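PDB 3KD4: putative protease from Parabacteroides distasonis ATCC 8503, which is of unknown function but may be an exported hydrolase acting as a peptidase. Local coordinates for residues A[24-29]-A[115-120]; A[48-53]-A[95-100]; A[160-165]-A[179-184]; A[307-312]-A[323-328]; A[404-409]-A[418-423]. All coordinates share one frame; numbering follows the deposited sequence. Where two conformers were deposited one is given.

Contact 1 (A[24-29]-A[115-120]); sequences EYRSSM and DYSIIT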
# COMPACT_ATOMS: atom_id res chain seq x y z
N GLU A 24 -9.00 21.60 13.34
CA GLU A 24 -9.11 22.18 12.03
C GLU A 24 -7.94 21.69 11.23
O GLU A 24 -6.79 21.59 11.75
CB GLU A 24 -9.16 23.72 12.09
CG GLU A 24 -9.15 24.36 10.69
CD GLU A 24 -9.37 25.90 10.66
OE1 GLU A 24 -9.40 26.49 11.74
OE2 GLU A 24 -9.47 26.49 9.55
N TYR A 25 -8.21 21.36 9.98
CA TYR A 25 -7.19 21.16 8.97
C TYR A 25 -7.42 22.18 7.83
O TYR A 25 -8.51 22.27 7.27
CB TYR A 25 -7.23 19.72 8.43
CG TYR A 25 -6.38 19.52 7.17
CD1 TYR A 25 -5.01 19.60 7.22
CD2 TYR A 25 -6.97 19.24 5.92
CE1 TYR A 25 -4.22 19.40 6.09
CE2 TYR A 25 -6.17 19.04 4.76
CZ TYR A 25 -4.81 19.13 4.86
OH TYR A 25 -3.98 18.94 3.78
N ARG A 26 -6.42 22.99 7.53
CA ARG A 26 -6.54 24.00 6.49
C ARG A 26 -5.46 23.76 5.44
O ARG A 26 -4.28 23.59 5.78
CB ARG A 26 -6.43 25.41 7.04
CG ARG A 26 -6.63 26.50 5.96
CD ARG A 26 -6.89 27.87 6.57
NE ARG A 26 -7.14 28.87 5.49
CZ ARG A 26 -7.51 30.12 5.73
NH1 ARG A 26 -7.72 30.53 6.97
NH2 ARG A 26 -7.71 30.94 4.72
N SER A 27 -5.89 23.69 4.19
CA SER A 27 -5.00 23.35 3.08
C SER A 27 -5.12 24.40 2.02
O SER A 27 -6.23 24.64 1.56
CB SER A 27 -5.37 21.99 2.45
OG SER A 27 -4.71 21.80 1.20
N SER A 28 -4.00 25.07 1.67
CA SER A 28 -4.02 25.96 0.49
C SER A 28 -2.95 25.58 -0.46
O SER A 28 -1.88 25.04 -0.08
CB SER A 28 -3.90 27.46 0.81
OG SER A 28 -2.68 27.68 1.42
N MSE A 29 -3.23 25.86 -1.72
CA MSE A 29 -2.30 25.53 -2.77
C MSE A 29 -2.41 26.50 -3.94
O MSE A 29 -3.43 27.17 -4.12
CB MSE A 29 -2.45 24.07 -3.23
CG MSE A 29 -3.76 23.67 -3.85
SE MSE A 29 -3.92 24.30 -5.69
CE MSE A 29 -5.15 22.94 -6.40
N ASP A 115 -8.04 27.09 -1.32
CA ASP A 115 -7.78 27.25 0.11
C ASP A 115 -9.05 26.80 0.82
O ASP A 115 -10.13 27.37 0.58
CB ASP A 115 -7.47 28.71 0.39
CG ASP A 115 -7.11 28.98 1.86
OD1 ASP A 115 -7.19 28.05 2.69
OD2 ASP A 115 -6.80 30.14 2.19
N TYR A 116 -8.95 25.72 1.60
CA TYR A 116 -10.11 25.20 2.32
C TYR A 116 -9.74 24.69 3.69
O TYR A 116 -8.56 24.36 3.95
CB TYR A 116 -10.81 24.08 1.54
CG TYR A 116 -10.04 22.79 1.46
CD1 TYR A 116 -9.15 22.56 0.42
CD2 TYR A 116 -10.19 21.81 2.43
CE1 TYR A 116 -8.42 21.37 0.34
CE2 TYR A 116 -9.47 20.62 2.36
CZ TYR A 116 -8.58 20.41 1.32
OH TYR A 116 -7.90 19.21 1.28
N SER A 117 -10.76 24.56 4.54
CA SER A 117 -10.62 23.91 5.83
C SER A 117 -11.61 22.79 5.99
O SER A 117 -12.76 22.87 5.51
CB SER A 117 -10.85 24.87 6.99
OG SER A 117 -9.88 25.91 7.03
N ILE A 118 -11.19 21.80 6.74
CA ILE A 118 -12.07 20.78 7.29
C ILE A 118 -12.07 21.00 8.81
O ILE A 118 -11.02 20.97 9.46
CB ILE A 118 -11.56 19.38 6.95
CG1 ILE A 118 -11.58 19.19 5.42
CG2 ILE A 118 -12.41 18.32 7.70
CD1 ILE A 118 -10.91 17.89 4.93
N ILE A 119 -13.26 21.25 9.36
CA ILE A 119 -13.43 21.53 10.77
C ILE A 119 -14.10 20.32 11.40
O ILE A 119 -15.18 19.91 10.98
CB ILE A 119 -14.25 22.78 10.98
CG1 ILE A 119 -13.51 23.97 10.34
CG2 ILE A 119 -14.53 23.03 12.51
CD1 ILE A 119 -14.40 24.94 9.73
N THR A 120 -13.45 19.76 12.41
CA THR A 120 -13.93 18.53 13.07
C THR A 120 -14.41 18.88 14.47
O THR A 120 -13.67 19.48 15.26
CB THR A 120 -12.82 17.50 13.15
OG1 THR A 120 -12.35 17.22 11.82
CG2 THR A 120 -13.29 16.23 13.81
O HOH W 1 -5.17 19.15 0.40
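Arg26 grips Asp115 side-on across two antiparallel neighbours, strands 23-33 and 111-120, of the large mixed sheet. Arg26 NE donates to the syn lone pair of Asp115 OD1 at 2.9 Å, and Arg26 NH2 reaches Asp115 OD2 at 2.8 Å. Both oxygens lie near the guanidinium plane, although the two flat groups are turned 32° apart. With Arg26 CG anti to the backbone N (chi1 -177°) and the chain extended, the arginine has the length to reach this diagonal partner. Its direct opposite is Ser117, small enough for the arginine methylenes to pass. Ser117 OG in turn donates to the anti lone pair of Glu24 OE2 at 2.6 Å. In the next shell, His60 of strand 55-65 also bonds Ser117 OG, and glycerol binds both Glu24 and Arg26. Four backbone hydrogen bonds, in the pairs Tyr25-Ile118 and Ser27-Tyr116, fix this register.

The other face is more apolar. Tyr25, whose ring also meets Trp15, presents the edge atom CE2 to Tyr116 OH at 3.9 Å. Ser27 CB lies over the Tyr116 ring, 4.1 Å from its centroid, and a water joins Ser27 OG, at 2.8 Å, to Tyr116 OH, at 2.9 Å.

Contact 2 (A[48-53]-A[95-100]); sequences IVYNPD and QLKEMV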
# COMPACT_ATOMS: atom_id res chain seq x y z
N ILE A 48 -11.91 16.45 -2.26
CA ILE A 48 -11.80 16.63 -0.80
C ILE A 48 -12.77 15.72 -0.07
O ILE A 48 -13.96 15.92 -0.14
CB ILE A 48 -12.11 18.09 -0.37
CG1 ILE A 48 -11.26 19.12 -1.13
CG2 ILE A 48 -11.93 18.24 1.19
CD1 ILE A 48 -11.88 20.56 -1.20
N VAL A 49 -12.23 14.76 0.67
CA VAL A 49 -13.05 13.75 1.35
C VAL A 49 -13.29 14.13 2.81
O VAL A 49 -12.39 14.57 3.49
CB VAL A 49 -12.36 12.37 1.23
CG1 VAL A 49 -13.13 11.30 2.01
CG2 VAL A 49 -12.26 11.94 -0.29
N TYR A 50 -14.52 13.99 3.31
CA TYR A 50 -14.78 14.25 4.71
C TYR A 50 -16.00 13.52 5.19
O TYR A 50 -16.80 13.01 4.39
CB TYR A 50 -14.89 15.75 5.00
CG TYR A 50 -16.06 16.42 4.32
CD1 TYR A 50 -16.06 16.67 2.95
CD2 TYR A 50 -17.17 16.81 5.05
CE1 TYR A 50 -17.18 17.29 2.32
CE2 TYR A 50 -18.26 17.43 4.44
CZ TYR A 50 -18.28 17.63 3.09
OH TYR A 50 -19.38 18.27 2.55
N ASN A 51 -16.15 13.49 6.52
CA ASN A 51 -17.28 12.81 7.13
C ASN A 51 -18.23 13.83 7.76
O ASN A 51 -17.95 14.35 8.85
CB ASN A 51 -16.76 11.85 8.20
CG ASN A 51 -17.86 11.03 8.85
OD1 ASN A 51 -19.02 11.29 8.64
ND2 ASN A 51 -17.50 10.06 9.64
N PRO A 52 -19.35 14.10 7.11
CA PRO A 52 -20.23 15.14 7.59
C PRO A 52 -20.93 14.86 8.90
O PRO A 52 -21.50 15.77 9.46
CB PRO A 52 -21.29 15.26 6.49
CG PRO A 52 -21.19 14.06 5.69
CD PRO A 52 -19.84 13.50 5.85
N ASP A 53 -20.89 13.63 9.41
CA ASP A 53 -21.41 13.42 10.76
C ASP A 53 -20.60 14.21 11.81
O ASP A 53 -21.14 14.54 12.85
CB ASP A 53 -21.39 11.96 11.13
CG ASP A 53 -22.41 11.13 10.36
OD1 ASP A 53 -23.32 11.69 9.71
OD2 ASP A 53 -22.27 9.90 10.40
N GLN A 95 -22.98 8.07 4.31
CA GLN A 95 -22.97 9.51 4.60
C GLN A 95 -21.65 10.21 4.14
O GLN A 95 -21.62 11.43 4.02
CB GLN A 95 -23.27 9.79 6.08
CG GLN A 95 -22.08 9.85 7.05
CD GLN A 95 -21.30 8.55 7.23
OE1 GLN A 95 -21.70 7.48 6.75
NE2 GLN A 95 -20.15 8.64 7.92
N LEU A 96 -20.59 9.44 3.87
CA LEU A 96 -19.30 10.02 3.55
C LEU A 96 -19.38 10.86 2.29
O LEU A 96 -20.17 10.55 1.41
CB LEU A 96 -18.23 8.96 3.43
CG LEU A 96 -17.90 8.23 4.75
CD1 LEU A 96 -16.84 7.16 4.44
CD2 LEU A 96 -17.47 9.21 5.85
N LYS A 97 -18.62 11.95 2.25
CA LYS A 97 -18.62 12.89 1.13
C LYS A 97 -17.27 13.15 0.53
O LYS A 97 -16.23 13.19 1.23
CB LYS A 97 -19.20 14.22 1.53
CG LYS A 97 -20.63 14.15 1.99
CD LYS A 97 -21.58 14.07 0.87
CE LYS A 97 -23.02 13.76 1.34
NZ LYS A 97 -23.90 13.63 0.14
N GLU A 98 -17.30 13.35 -0.78
CA GLU A 98 -16.15 13.83 -1.53
C GLU A 98 -16.61 15.01 -2.36
O GLU A 98 -17.46 14.84 -3.23
CB GLU A 98 -15.61 12.72 -2.43
CG GLU A 98 -14.52 13.14 -3.41
CD GLU A 98 -13.84 11.96 -4.04
OE1 GLU A 98 -14.25 10.82 -3.81
OE2 GLU A 98 -12.87 12.15 -4.77
N MSE A 99 -16.04 16.18 -2.07
CA MSE A 99 -16.30 17.38 -2.84
C MSE A 99 -15.33 17.38 -4.02
O MSE A 99 -14.11 17.28 -3.81
CB MSE A 99 -16.03 18.65 -2.01
CG MSE A 99 -16.08 19.93 -2.85
SE MSE A 99 -17.81 20.27 -3.48
CE MSE A 99 -18.65 20.95 -1.85
N VAL A 100 -15.88 17.48 -5.23
CA VAL A 100 -15.07 17.61 -6.44
C VAL A 100 -15.17 19.07 -6.89
O VAL A 100 -16.26 19.58 -7.14
CB VAL A 100 -15.57 16.67 -7.55
CG1 VAL A 100 -14.74 16.85 -8.87
CG2 VAL A 100 -15.56 15.19 -7.04
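Lys97 lays its CB over one face of the Tyr50 ring, 4.1 Å from the centroid, where strands 45-50 and 97-102 run antiparallel in a three-stranded sheet. The pairs Ile48-Met99 and Tyr50-Lys97 are hydrogen-bonded through their backbones. Tyr50 suits the site because its ring accepts the lysine methylene while its OH bonds Glu81 of strand 79-82. Lys97 CG, anti to the carbonyl carbon (chi1 -61°), meets Pro52 CG at 3.7 Å, the two side chains crossing at about a right angle.

Beyond the strands, Asn51 and Gln95 turn their amide planes 57° apart. Asn51 OD1 accepts from Gln95 NE2 at 3.0 Å and from Asp53 N at 3.1 Å, the latter closing an Asx turn. These donors approach from opposite faces of the asparagine's plane, clasping the oxygen between them, while Asn51 ND2 bonds Tyr124 OH. An alanine here would probably leave Gln95 NE2 and Asp53 N without their common acceptor and let the turn relax. The Asp53 carboxylate lies only 10° from parallel to the Gln95 amide, and its OD2 stands 3.4 Å from Gln95 CG. Leu96, just before the strand, packs CD2 on Asn51 CG at 3.5 Å.

Contact 3 (A[160-165]-A[179-184]); sequences YGSPVK and WTLRNI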
# COMPACT_ATOMS: atom_id res chain seq x y z
N TYR A 160 10.17 13.61 8.23
CA TYR A 160 10.99 12.56 7.66
C TYR A 160 11.28 12.85 6.21
O TYR A 160 10.41 13.36 5.48
CB TYR A 160 10.26 11.22 7.70
CG TYR A 160 10.14 10.68 9.09
CD1 TYR A 160 9.17 11.16 9.96
CD2 TYR A 160 11.06 9.71 9.55
CE1 TYR A 160 9.06 10.67 11.28
CE2 TYR A 160 10.99 9.22 10.86
CZ TYR A 160 9.98 9.69 11.71
OH TYR A 160 9.92 9.20 12.98
N GLY A 161 12.48 12.48 5.77
CA GLY A 161 12.91 12.68 4.40
C GLY A 161 13.30 14.10 4.05
O GLY A 161 13.32 14.47 2.89
N SER A 162 13.65 14.90 5.04
CA SER A 162 14.06 16.27 4.80
C SER A 162 14.87 16.70 6.01
O SER A 162 14.51 16.36 7.10
CB SER A 162 12.84 17.19 4.71
OG SER A 162 13.28 18.54 4.73
N PRO A 163 15.93 17.47 5.81
CA PRO A 163 16.70 17.96 6.95
C PRO A 163 16.17 19.26 7.57
O PRO A 163 16.75 19.76 8.52
CB PRO A 163 18.09 18.18 6.35
CG PRO A 163 17.83 18.59 4.94
CD PRO A 163 16.53 17.87 4.52
N VAL A 164 15.07 19.80 7.07
CA VAL A 164 14.57 21.08 7.53
C VAL A 164 14.19 21.00 9.00
O VAL A 164 13.58 20.04 9.44
CB VAL A 164 13.40 21.58 6.65
CG1 VAL A 164 12.68 22.78 7.30
CG2 VAL A 164 13.93 21.93 5.23
N LYS A 165 14.61 22.00 9.76
CA LYS A 165 14.39 22.04 11.21
C LYS A 165 13.08 22.73 11.60
O LYS A 165 12.70 23.71 10.96
CB LYS A 165 15.56 22.78 11.86
CG LYS A 165 16.91 22.06 11.74
CD LYS A 165 17.00 20.85 12.69
CE LYS A 165 16.47 19.54 12.08
NZ LYS A 165 15.88 18.56 13.08
N TRP A 179 7.39 24.22 9.78
CA TRP A 179 8.54 23.97 8.94
C TRP A 179 8.30 24.61 7.56
O TRP A 179 7.16 24.67 7.11
CB TRP A 179 8.70 22.46 8.72
CG TRP A 179 8.89 21.59 9.88
CD1 TRP A 179 10.04 20.94 10.22
CD2 TRP A 179 7.89 21.15 10.84
NE1 TRP A 179 9.84 20.16 11.33
CE2 TRP A 179 8.54 20.25 11.72
CE3 TRP A 179 6.54 21.42 11.03
CZ2 TRP A 179 7.88 19.66 12.80
CZ3 TRP A 179 5.88 20.82 12.10
CH2 TRP A 179 6.55 19.96 12.98
N THR A 180 9.39 24.99 6.87
CA THR A 180 9.31 25.48 5.51
C THR A 180 10.25 24.69 4.62
O THR A 180 11.46 24.64 4.85
CB THR A 180 9.60 26.97 5.44
OG1 THR A 180 8.65 27.66 6.26
CG2 THR A 180 9.46 27.50 3.98
N LEU A 181 9.70 23.96 3.65
CA LEU A 181 10.53 23.19 2.72
C LEU A 181 10.50 23.92 1.37
O LEU A 181 9.49 24.52 1.01
CB LEU A 181 10.02 21.76 2.58
CG LEU A 181 9.93 20.80 3.77
CD1 LEU A 181 8.80 21.15 4.76
CD2 LEU A 181 9.73 19.36 3.23
N ARG A 182 11.63 23.93 0.66
CA ARG A 182 11.71 24.58 -0.63
C ARG A 182 12.24 23.64 -1.67
O ARG A 182 13.08 22.79 -1.41
CB ARG A 182 12.61 25.80 -0.55
CG ARG A 182 12.12 26.78 0.51
CD ARG A 182 12.93 28.05 0.53
NE ARG A 182 12.38 28.95 1.53
CZ ARG A 182 11.30 29.70 1.36
NH1 ARG A 182 10.65 29.73 0.19
NH2 ARG A 182 10.86 30.46 2.34
N ASN A 183 11.69 23.78 -2.86
CA ASN A 183 12.12 23.03 -4.04
C ASN A 183 12.08 21.54 -3.82
O ASN A 183 13.06 20.87 -4.01
CB ASN A 183 13.52 23.52 -4.48
CG ASN A 183 13.53 25.01 -4.73
OD1 ASN A 183 12.69 25.51 -5.47
ND2 ASN A 183 14.43 25.74 -4.09
N ILE A 184 10.93 21.01 -3.44
CA ILE A 184 10.76 19.57 -3.32
C ILE A 184 10.63 19.02 -4.76
O ILE A 184 9.71 19.41 -5.50
CB ILE A 184 9.50 19.16 -2.57
CG1 ILE A 184 9.39 19.87 -1.21
CG2 ILE A 184 9.46 17.60 -2.41
CD1 ILE A 184 8.05 19.55 -0.44
O HOH W 2 11.56 25.48 8.76
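Val164 is pressed onto strand 174-184 by the loop that joins strands 156-160 and 167-171, and more of its surface is buried here than that of any other residue. Both methyls rest against one backbone carbonyl oxygen: CG1, anti to the backbone N (chi1 168°), lies 3.3 Å from Thr180 O, and CG2 is somewhat farther from the same oxygen. Each methyl also has an apolar neighbour. Val164 CG1 faces Trp179 CB at 4.2 Å, and Val164 CG2 faces Leu181 CG at 4.4 Å. A compact, beta-branched residue suits this position, since both branches diverge at once from CB, so one methyl can reach Trp179 and the other Leu181 without a long chain.

Trp179 contributes an edge rather than a face: its CD1 meets Val164 O at 3.7 Å, with the oxygen near the ring plane. The indole also packs on Val145 and Ile147 of strand 140-150 and Leu159 of strand 156-160, so one large flat residue touches the loop with one edge and these strands with the rest of its ring. Leu181, the third of the group, offers CD2 to Ser162 OG at 3.9 Å. That hydroxyl accepts from Val164 N in a nearly straight bond (171°), an ST turn that shapes the loop and holds Val164 in place.

Polar linkage comes through a water, which donates to Lys165 O at 3.0 Å and accepts from Thr180 N. With no direct hydrogen bond between the segments, the chemistry implies that the loop is held chiefly by shape and apolar contact, supplemented by this single bridge.

Contact 4 (A[307-312]-A[323-328]); sequences VLAVYP and AAIQTL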
# COMPACT_ATOMS: atom_id res chain seq x y z
N VAL A 307 -4.37 -8.28 17.43
CA VAL A 307 -4.26 -7.43 16.26
C VAL A 307 -2.86 -6.80 16.24
O VAL A 307 -2.28 -6.48 17.29
CB VAL A 307 -5.39 -6.36 16.24
CG1 VAL A 307 -5.23 -5.41 15.06
CG2 VAL A 307 -6.78 -7.05 16.21
N LEU A 308 -2.31 -6.67 15.03
CA LEU A 308 -1.01 -6.05 14.82
C LEU A 308 -1.17 -4.87 13.88
O LEU A 308 -1.93 -4.92 12.91
CB LEU A 308 -0.04 -7.05 14.16
CG LEU A 308 0.09 -8.44 14.78
CD1 LEU A 308 1.14 -9.27 13.99
CD2 LEU A 308 0.47 -8.34 16.27
N ALA A 309 -0.41 -3.83 14.16
CA ALA A 309 -0.29 -2.68 13.30
C ALA A 309 1.07 -2.75 12.57
O ALA A 309 2.09 -3.08 13.18
CB ALA A 309 -0.41 -1.38 14.11
N VAL A 310 1.06 -2.43 11.28
CA VAL A 310 2.27 -2.41 10.47
C VAL A 310 2.57 -0.98 10.06
O VAL A 310 1.72 -0.29 9.45
CB VAL A 310 2.08 -3.29 9.18
CG1 VAL A 310 3.40 -3.40 8.37
CG2 VAL A 310 1.54 -4.70 9.56
N TYR A 311 3.76 -0.52 10.43
CA TYR A 311 4.26 0.80 10.11
C TYR A 311 5.42 0.70 9.14
O TYR A 311 6.13 -0.32 9.10
CB TYR A 311 4.87 1.45 11.36
CG TYR A 311 3.93 1.72 12.49
CD1 TYR A 311 3.69 0.77 13.47
CD2 TYR A 311 3.28 2.94 12.58
CE1 TYR A 311 2.83 1.07 14.55
CE2 TYR A 311 2.45 3.22 13.61
CZ TYR A 311 2.23 2.29 14.59
OH TYR A 311 1.34 2.63 15.58
N PRO A 312 5.69 1.80 8.41
CA PRO A 312 6.92 1.88 7.65
C PRO A 312 8.11 1.68 8.55
O PRO A 312 8.11 2.08 9.73
CB PRO A 312 6.92 3.31 7.08
CG PRO A 312 5.49 3.73 7.10
CD PRO A 312 4.83 2.99 8.24
N ALA A 323 -2.22 7.26 12.28
CA ALA A 323 -2.22 7.72 10.88
C ALA A 323 -1.05 7.14 10.10
O ALA A 323 -1.17 6.93 8.92
CB ALA A 323 -2.26 9.30 10.77
N ALA A 324 0.05 6.82 10.78
CA ALA A 324 1.20 6.21 10.14
C ALA A 324 1.02 4.67 9.90
O ALA A 324 1.87 4.07 9.26
CB ALA A 324 2.45 6.46 11.00
N ILE A 325 -0.06 4.04 10.40
CA ILE A 325 -0.27 2.60 10.19
C ILE A 325 -0.61 2.36 8.70
O ILE A 325 -1.49 3.04 8.17
CB ILE A 325 -1.35 2.05 11.09
CG1 ILE A 325 -0.94 2.18 12.57
CG2 ILE A 325 -1.70 0.55 10.74
CD1 ILE A 325 -2.06 1.83 13.58
N GLN A 326 0.09 1.42 8.06
CA GLN A 326 -0.15 1.09 6.65
C GLN A 326 -0.96 -0.15 6.45
O GLN A 326 -1.67 -0.22 5.47
CB GLN A 326 1.18 1.03 5.83
CG GLN A 326 2.22 0.04 6.28
CD GLN A 326 3.48 -0.02 5.35
OE1 GLN A 326 4.03 1.02 4.98
NE2 GLN A 326 3.93 -1.27 4.99
N THR A 327 -0.87 -1.14 7.33
CA THR A 327 -1.61 -2.39 7.20
C THR A 327 -1.95 -2.94 8.59
O THR A 327 -1.25 -2.62 9.54
CB THR A 327 -0.73 -3.45 6.47
OG1 THR A 327 -0.13 -2.85 5.32
CG2 THR A 327 -1.53 -4.67 6.04
N LEU A 328 -2.97 -3.80 8.66
CA LEU A 328 -3.31 -4.54 9.85
C LEU A 328 -3.18 -6.03 9.59
O LEU A 328 -3.29 -6.50 8.47
CB LEU A 328 -4.70 -4.21 10.28
CG LEU A 328 -4.95 -2.72 10.54
CD1 LEU A 328 -6.43 -2.48 10.51
CD2 LEU A 328 -4.31 -2.26 11.86
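Val310 faces both Gln326 and Thr327, a classic beta bulge between antiparallel strand 305-312 and the start of strand 327-334. Val310 O serves both residues of the bulge: it accepts a short, nearly axial bond from Gln326 N at 2.7 Å and only a weak one from Thr327 N at 3.5 Å. On its other polar atom, Val310 N donates to Thr327 O at 2.9 Å, so the valine's backbone is satisfied at both ends by the bulged strand. Past the bulge Leu308 pairs with Ala329, while Ala309 and Tyr311 turn their backbone bonds to strand 353-357 on the far side. The strand is thus bonded along both flanks within a five-stranded antiparallel sheet, in a helix-bearing domain consistent with a transglutaminase-like fold.

The polar end of Gln326 has its partner outside the two segments: OE1 accepts from Asn196 ND2, while its aliphatic CG lies against Val310 O. Pro312, with no N-H to give, suits the end of this pairing and sets CD 3.3 Å from Ala324 O.

On the face away from Val310 and Thr327 the contacts are apolar. Tyr311 CE2 meets Ile325 CG1 at 3.7 Å, its ring edge also receives the small Ala324 CB, and Leu215 of helix 211-222 covers the group. Ala309, having just one methyl, lets the isoleucine come close, with Ala309 CB 3.6 Å from Ile325 CD1.

Contact 5 (A[404-409]-A[418-423]); sequences WGMSAL and ELPSLI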
# COMPACT_ATOMS: atom_id res chain seq x y z
N TRP A 404 4.65 -10.12 -11.74
CA TRP A 404 5.17 -8.88 -11.15
C TRP A 404 5.22 -7.69 -12.11
O TRP A 404 5.53 -6.57 -11.69
CB TRP A 404 6.55 -9.09 -10.55
CG TRP A 404 6.59 -9.94 -9.35
CD1 TRP A 404 5.52 -10.48 -8.66
CD2 TRP A 404 7.75 -10.26 -8.61
NE1 TRP A 404 5.98 -11.16 -7.56
CE2 TRP A 404 7.34 -11.03 -7.50
CE3 TRP A 404 9.10 -9.99 -8.78
CZ2 TRP A 404 8.25 -11.52 -6.56
CZ3 TRP A 404 10.00 -10.49 -7.86
CH2 TRP A 404 9.57 -11.23 -6.76
N GLY A 405 4.95 -7.91 -13.38
CA GLY A 405 4.92 -6.81 -14.33
C GLY A 405 6.29 -6.31 -14.72
O GLY A 405 6.44 -5.15 -15.09
N MSE A 406 7.30 -7.19 -14.67
CA MSE A 406 8.70 -6.81 -14.85
C MSE A 406 9.32 -7.38 -16.12
O MSE A 406 10.53 -7.53 -16.19
CB MSE A 406 9.56 -7.27 -13.65
CG MSE A 406 9.17 -6.63 -12.34
SE MSE A 406 10.37 -7.13 -10.97
CE MSE A 406 9.51 -6.14 -9.50
N SER A 407 8.51 -7.67 -17.12
CA SER A 407 9.05 -8.28 -18.33
C SER A 407 9.75 -7.24 -19.21
O SER A 407 10.51 -7.63 -20.07
CB SER A 407 7.97 -8.99 -19.13
OG SER A 407 7.07 -8.05 -19.67
N ALA A 408 9.56 -5.95 -18.94
CA ALA A 408 10.22 -4.91 -19.69
C ALA A 408 10.93 -3.88 -18.79
O ALA A 408 10.62 -2.70 -18.86
CB ALA A 408 9.22 -4.20 -20.63
N LEU A 409 11.93 -4.32 -18.02
CA LEU A 409 12.67 -3.44 -17.13
C LEU A 409 13.62 -2.53 -17.89
O LEU A 409 14.35 -2.99 -18.75
CB LEU A 409 13.47 -4.25 -16.11
CG LEU A 409 12.62 -4.94 -15.04
CD1 LEU A 409 13.50 -5.82 -14.18
CD2 LEU A 409 11.90 -3.88 -14.21
N GLU A 418 12.70 -2.29 -5.68
CA GLU A 418 12.19 -3.19 -4.62
C GLU A 418 11.31 -4.26 -5.17
O GLU A 418 10.42 -3.98 -5.96
CB GLU A 418 11.38 -2.37 -3.59
CG GLU A 418 10.96 -3.14 -2.32
CD GLU A 418 10.27 -2.24 -1.32
OE1 GLU A 418 10.97 -1.71 -0.46
OE2 GLU A 418 9.05 -2.02 -1.43
N LEU A 419 11.54 -5.49 -4.74
CA LEU A 419 10.73 -6.63 -5.14
C LEU A 419 9.59 -6.83 -4.15
O LEU A 419 9.74 -6.51 -2.97
CB LEU A 419 11.59 -7.89 -5.14
CG LEU A 419 12.89 -7.88 -5.95
CD1 LEU A 419 13.48 -9.28 -5.84
CD2 LEU A 419 12.61 -7.51 -7.41
N PRO A 420 8.46 -7.38 -4.60
CA PRO A 420 7.35 -7.62 -3.68
C PRO A 420 7.71 -8.60 -2.55
O PRO A 420 7.24 -8.45 -1.43
CB PRO A 420 6.26 -8.23 -4.58
CG PRO A 420 6.65 -7.93 -5.96
CD PRO A 420 8.12 -7.76 -5.99
N SER A 421 8.59 -9.56 -2.86
CA SER A 421 9.04 -10.57 -1.88
C SER A 421 10.31 -11.21 -2.37
O SER A 421 10.67 -11.08 -3.53
CB SER A 421 8.00 -11.67 -1.70
OG SER A 421 7.97 -12.56 -2.82
N LEU A 422 10.98 -11.93 -1.49
CA LEU A 422 11.98 -12.89 -1.95
C LEU A 422 11.19 -14.03 -2.60
O LEU A 422 9.99 -14.22 -2.31
CB LEU A 422 12.84 -13.41 -0.82
CG LEU A 422 13.57 -12.33 -0.03
CD1 LEU A 422 14.45 -13.01 1.05
CD2 LEU A 422 14.40 -11.44 -0.93
N ILE A 423 11.85 -14.79 -3.48
CA ILE A 423 11.13 -15.82 -4.18
C ILE A 423 12.08 -16.92 -4.63
O ILE A 423 13.30 -16.69 -4.86
CB ILE A 423 10.37 -15.22 -5.39
CG1 ILE A 423 9.27 -16.18 -5.86
CG2 ILE A 423 11.37 -14.84 -6.52
CD1 ILE A 423 7.98 -15.51 -6.29
O HOH W 3 5.65 -12.39 -4.35
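Trp404 spreads its indole against Pro420, whose CD stands over the centre of the six-membered ring, 3.5 Å from the centroid and just 5° off the normal. Pro420 CG lies over the same face, 3.5 Å from Trp404 CE2. Trp404 CG lies anti to the carbonyl carbon (chi1 -69°), and chi2 near zero (-5°) sets the turn of the ring. A rigid proline, whose ring offers adjacent CG and CD methylenes, suits such a flat partner.

Around the ring, Ile423 CD1 touches Trp404 CZ2 at 4.0 Å. Selenomethionine Met406 runs fully extended beyond CG, and its CE ends 4.0 Å from Leu419 CD2 and close to Pro420 CD. Ser421 OG donates to Leu422 O at 2.7 Å and takes a hydrogen from a water that Trp404 NE1 reaches only weakly. Ser421 O is buried without a hydrogen-bonding partner, 3.4 Å from Trp404 CH2.

An alanine in place of Trp404 would probably open a gap against Pro420 and leave Leu419 and Ile423 without their aromatic neighbour. The whole is loop-on-loop packing built on a proline-tryptophan CH-pi contact, set where sheet and helix meet: Trp404 touches Leu474 of strand 465-474 and Met406 touches Ile491 of helix 481-495.

Contacts 1 and 2 adjoin, with centres 13 Å apart: Tyr116 CE2 packs on Ile48 CG2 at 3.6 Å, so the three-stranded sheet leans on the large one. Contact 2 is also nested along the chain within the loop that contact 1 closes. Contact 3 reaches the same large sheet as contact 1, their centres about 21 Å apart. Contact 4 belongs to the helix-bearing region between, its nearest atoms about 8 Å from contact 3 and about 8 Å from contact 5. Contacts 1 and 5 lie on opposite sides of the chain's centre, about 39 Å between centres. No active site is established; glycerol bound at Glu24 and at Glu98 probably came from the crystallisation liquor.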